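Local coordinates for putative lipoprotein (Bacteroides fragilis, PDB 4GBS) that probably binds heme, as a lipoprotein of the HmuY family, at residues T31-A36 / Y189-Y194. Residues are numbered along the deposited sequence; the frame is centred on the assembly and turned at random.
Sequences TVRVDA and YMTFDY
Thr31 to Asp35 pair antiparallel with Tyr189 to Asp193 in the large sheet of this HmuY-family protein, setting the last strand of the chain beside the second. Val32 and Phe192 exchange two backbone hydrogen bonds, and Val34 and Met190 (a selenomethionine) two more; Val34 N to Met190 O is 2.9 Å. On the face carrying these four, Phe192 CG sits between its own backbone N and carbonyl carbon (chi1 66°), which swings the ring back over the neighbouring strand. Val32 CB lies over one ring face in a CH-pi contact, 3.8 Å from the centroid, while Val32 CG2 reaches Tyr194 CE2 at 3.7 Å. Ile72 of strand 70-73 packs on Val34, Met190 and Phe192. The other face is more polar. Thr31 OG1 donates to Asp193 OD1 at 2.8 Å, coming from above the carboxylate plane. The extended Arg33 chain runs past Thr191, where Arg33 CG lies 3.3 Å from Thr191 OG1, and its guanidinium goes on to a salt bridge with Glu13. Beyond it Asp35 CG rests 3.6 Å from Tyr189 CE1, and Asp35 OD1 hydrogen-bonds Thr37. Second and last strands thus pair within the all-beta HmuY-type fold, their Val32/Val34 face packed on the smaller sheet.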
ATOM      1  N   THR A  31       4.963  10.103   6.615  1.00 72.40           N
ATOM      2  CA  THR A  31       3.881  10.084   5.645  1.00 68.27           C
ATOM      3  C   THR A  31       4.466   9.890   4.264  1.00 71.34           C
ATOM      4  O   THR A  31       5.399  10.587   3.871  1.00 73.33           O
ATOM      5  CB  THR A  31       3.066  11.377   5.756  1.00 70.97           C
ATOM      6  OG1 THR A  31       2.653  11.549   7.116  1.00 76.39           O
ATOM      7  CG2 THR A  31       1.861  11.405   4.828  1.00 62.16           C
ATOM      8  N   VAL A  32       3.893   8.938   3.532  1.00 65.36           N
ATOM      9  CA  VAL A  32       4.271   8.603   2.161  1.00 63.72           C
ATOM     10  C   VAL A  32       3.110   8.972   1.238  1.00 65.14           C
ATOM     11  O   VAL A  32       1.960   8.656   1.558  1.00 61.76           O
ATOM     12  CB  VAL A  32       4.667   7.099   2.022  1.00 64.44           C
ATOM     13  CG1 VAL A  32       5.042   6.737   0.586  1.00 63.24           C
ATOM     14  CG2 VAL A  32       5.794   6.739   2.972  1.00 65.65           C
ATOM     15  N   ARG A  33       3.421   9.622   0.095  1.00 62.60           N
ATOM     16  CA  ARG A  33       2.447   9.963  -0.940  1.00 61.82           C
ATOM     17  C   ARG A  33       2.984   9.480  -2.294  1.00 65.83           C
ATOM     18  O   ARG A  33       4.119   9.791  -2.657  1.00 68.07           O
ATOM     19  CB  ARG A  33       2.120  11.471  -0.944  1.00 65.59           C
ATOM     20  CG  ARG A  33       0.987  11.866  -1.901  1.00 71.65           C
ATOM     21  CD  ARG A  33       0.541  13.317  -1.718  1.00 80.75           C
ATOM     22  NE  ARG A  33      -0.607  13.638  -2.576  1.00 90.02           N
ATOM     23  CZ  ARG A  33      -0.535  14.278  -3.741  1.00104.12           C
ATOM     24  NH1 ARG A  33       0.629  14.745  -4.180  1.00 93.08           N
ATOM     25  NH2 ARG A  33      -1.636  14.498  -4.454  1.00 87.44           N
ATOM     26  N   VAL A  34       2.191   8.668  -3.012  1.00 60.53           N
ATOM     27  CA  VAL A  34       2.603   8.144  -4.315  1.00 60.62           C
ATOM     28  C   VAL A  34       1.487   8.323  -5.342  1.00 63.46           C
ATOM     29  O   VAL A  34       0.302   8.281  -5.001  1.00 62.18           O
ATOM     30  CB  VAL A  34       3.059   6.643  -4.291  1.00 63.25           C
ATOM     31  CG1 VAL A  34       4.341   6.447  -3.479  1.00 64.17           C
ATOM     32  CG2 VAL A  34       1.959   5.697  -3.825  1.00 59.81           C
ATOM     33  N   ASP A  35       1.892   8.503  -6.611  1.00 61.48           N
ATOM     34  CA  ASP A  35       1.003   8.532  -7.766  1.00 60.90           C
ATOM     35  C   ASP A  35       0.890   7.086  -8.274  1.00 62.60           C
ATOM     36  O   ASP A  35       1.823   6.554  -8.890  1.00 63.59           O
ATOM     37  CB  ASP A  35       1.478   9.521  -8.856  1.00 65.44           C
ATOM     38  CG  ASP A  35       0.755   9.436 -10.205  1.00 73.34           C
ATOM     39  OD1 ASP A  35      -0.264   8.711 -10.294  1.00 68.73           O
ATOM     40  OD2 ASP A  35       1.233  10.071 -11.183  1.00 83.17           O
ATOM     41  N   ALA A  36      -0.228   6.445  -7.955  1.00 56.34           N
ATOM     42  CA  ALA A  36      -0.500   5.067  -8.347  1.00 54.84           C
ATOM     43  C   ALA A  36      -1.655   5.013  -9.383  1.00 62.89           C
ATOM     44  O   ALA A  36      -2.291   3.974  -9.551  1.00 62.36           O
ATOM     45  CB  ALA A  36      -0.829   4.240  -7.116  1.00 52.68           C
ATOM     46  N   TYR A 189      -4.126   8.633  -6.216  1.00 60.06           N
ATOM     47  CA  TYR A 189      -3.065   9.325  -5.485  1.00 60.41           C
ATOM     48  C   TYR A 189      -3.170   8.864  -4.055  1.00 63.80           C
ATOM     49  O   TYR A 189      -4.088   9.271  -3.346  1.00 63.66           O
ATOM     50  CB  TYR A 189      -3.153  10.845  -5.644  1.00 63.20           C
ATOM     51  CG  TYR A 189      -2.955  11.304  -7.066  1.00 66.49           C
ATOM     52  CD1 TYR A 189      -1.681  11.516  -7.580  1.00 70.40           C
ATOM     53  CD2 TYR A 189      -4.041  11.529  -7.902  1.00 68.01           C
ATOM     54  CE1 TYR A 189      -1.491  11.949  -8.892  1.00 73.08           C
ATOM     55  CE2 TYR A 189      -3.865  11.974  -9.212  1.00 71.11           C
ATOM     56  CZ  TYR A 189      -2.588  12.173  -9.706  1.00 77.64           C
ATOM     57  OH  TYR A 189      -2.416  12.567 -11.009  1.00 79.35           O
HETATM   58  N   MSE A 190      -2.268   7.947  -3.658  1.00 58.60           N
HETATM   59  CA  MSE A 190      -2.306   7.261  -2.361  1.00 55.48           C
HETATM   60  C   MSE A 190      -1.381   7.922  -1.319  1.00 60.13           C
HETATM   61  O   MSE A 190      -0.179   8.055  -1.542  1.00 61.98           O
HETATM   62  CB  MSE A 190      -1.891   5.787  -2.569  1.00 54.61           C
HETATM   63  CG  MSE A 190      -2.696   5.083  -3.671  1.00 58.96           C
HETATM   64 SE   MSE A 190      -4.599   4.967  -3.308  0.75 65.00          SE
HETATM   65  CE  MSE A 190      -4.561   3.553  -2.066  1.00 60.23           C
ATOM     66  N   THR A 191      -1.951   8.299  -0.175  1.00 55.79           N
ATOM     67  CA  THR A 191      -1.232   8.900   0.958  1.00 57.12           C
ATOM     68  C   THR A 191      -1.446   8.045   2.196  1.00 60.85           C
ATOM     69  O   THR A 191      -2.598   7.790   2.548  1.00 60.65           O
ATOM     70  CB  THR A 191      -1.679  10.362   1.218  1.00 62.30           C
ATOM     71  OG1 THR A 191      -1.553  11.138   0.033  1.00 64.96           O
ATOM     72  CG2 THR A 191      -0.908  11.026   2.349  1.00 57.76           C
ATOM     73  N   PHE A 192      -0.358   7.605   2.861  1.00 57.31           N
ATOM     74  CA  PHE A 192      -0.516   6.850   4.093  1.00 56.94           C
ATOM     75  C   PHE A 192       0.472   7.333   5.168  1.00 62.92           C
ATOM     76  O   PHE A 192       1.572   7.808   4.861  1.00 61.98           O
ATOM     77  CB  PHE A 192      -0.361   5.337   3.871  1.00 57.20           C
ATOM     78  CG  PHE A 192       0.995   4.834   3.446  1.00 58.81           C
ATOM     79  CD1 PHE A 192       1.980   4.546   4.394  1.00 63.38           C
ATOM     80  CD2 PHE A 192       1.271   4.577   2.105  1.00 60.89           C
ATOM     81  CE1 PHE A 192       3.233   4.064   4.007  1.00 64.82           C
ATOM     82  CE2 PHE A 192       2.524   4.076   1.716  1.00 64.59           C
ATOM     83  CZ  PHE A 192       3.488   3.804   2.672  1.00 63.97           C
ATOM     84  N   ASP A 193       0.050   7.216   6.437  1.00 61.91           N
ATOM     85  CA  ASP A 193       0.871   7.507   7.608  1.00 64.70           C
ATOM     86  C   ASP A 193       1.404   6.206   8.145  1.00 69.49           C
ATOM     87  O   ASP A 193       0.729   5.173   8.050  1.00 67.02           O
ATOM     88  CB  ASP A 193       0.102   8.279   8.687  1.00 68.30           C
ATOM     89  CG  ASP A 193      -0.311   9.695   8.343  1.00 78.24           C
ATOM     90  OD1 ASP A 193       0.229  10.249   7.366  1.00 76.17           O
ATOM     91  OD2 ASP A 193      -1.168  10.258   9.073  1.00 88.61           O
ATOM     92  N   TYR A 194       2.621   6.234   8.688  1.00 69.39           N
ATOM     93  CA  TYR A 194       3.206   5.002   9.201  1.00 68.61           C
ATOM     94  C   TYR A 194       3.936   5.235  10.532  1.00 75.98           C
ATOM     95  O   TYR A 194       4.231   6.363  10.907  1.00 78.98           O
ATOM     96  CB  TYR A 194       4.184   4.383   8.161  1.00 67.51           C
ATOM     97  CG  TYR A 194       5.424   5.219   7.906  1.00 69.43           C
ATOM     98  CD1 TYR A 194       6.561   5.084   8.706  1.00 74.14           C
ATOM     99  CD2 TYR A 194       5.473   6.127   6.854  1.00 68.34           C
ATOM    100  CE1 TYR A 194       7.691   5.872   8.497  1.00 75.81           C
ATOM    101  CE2 TYR A 194       6.615   6.893   6.612  1.00 71.16           C
ATOM    102  CZ  TYR A 194       7.715   6.778   7.448  1.00 78.65           C
ATOM    103  OH  TYR A 194       8.815   7.582   7.249  1.00 82.60           O
TER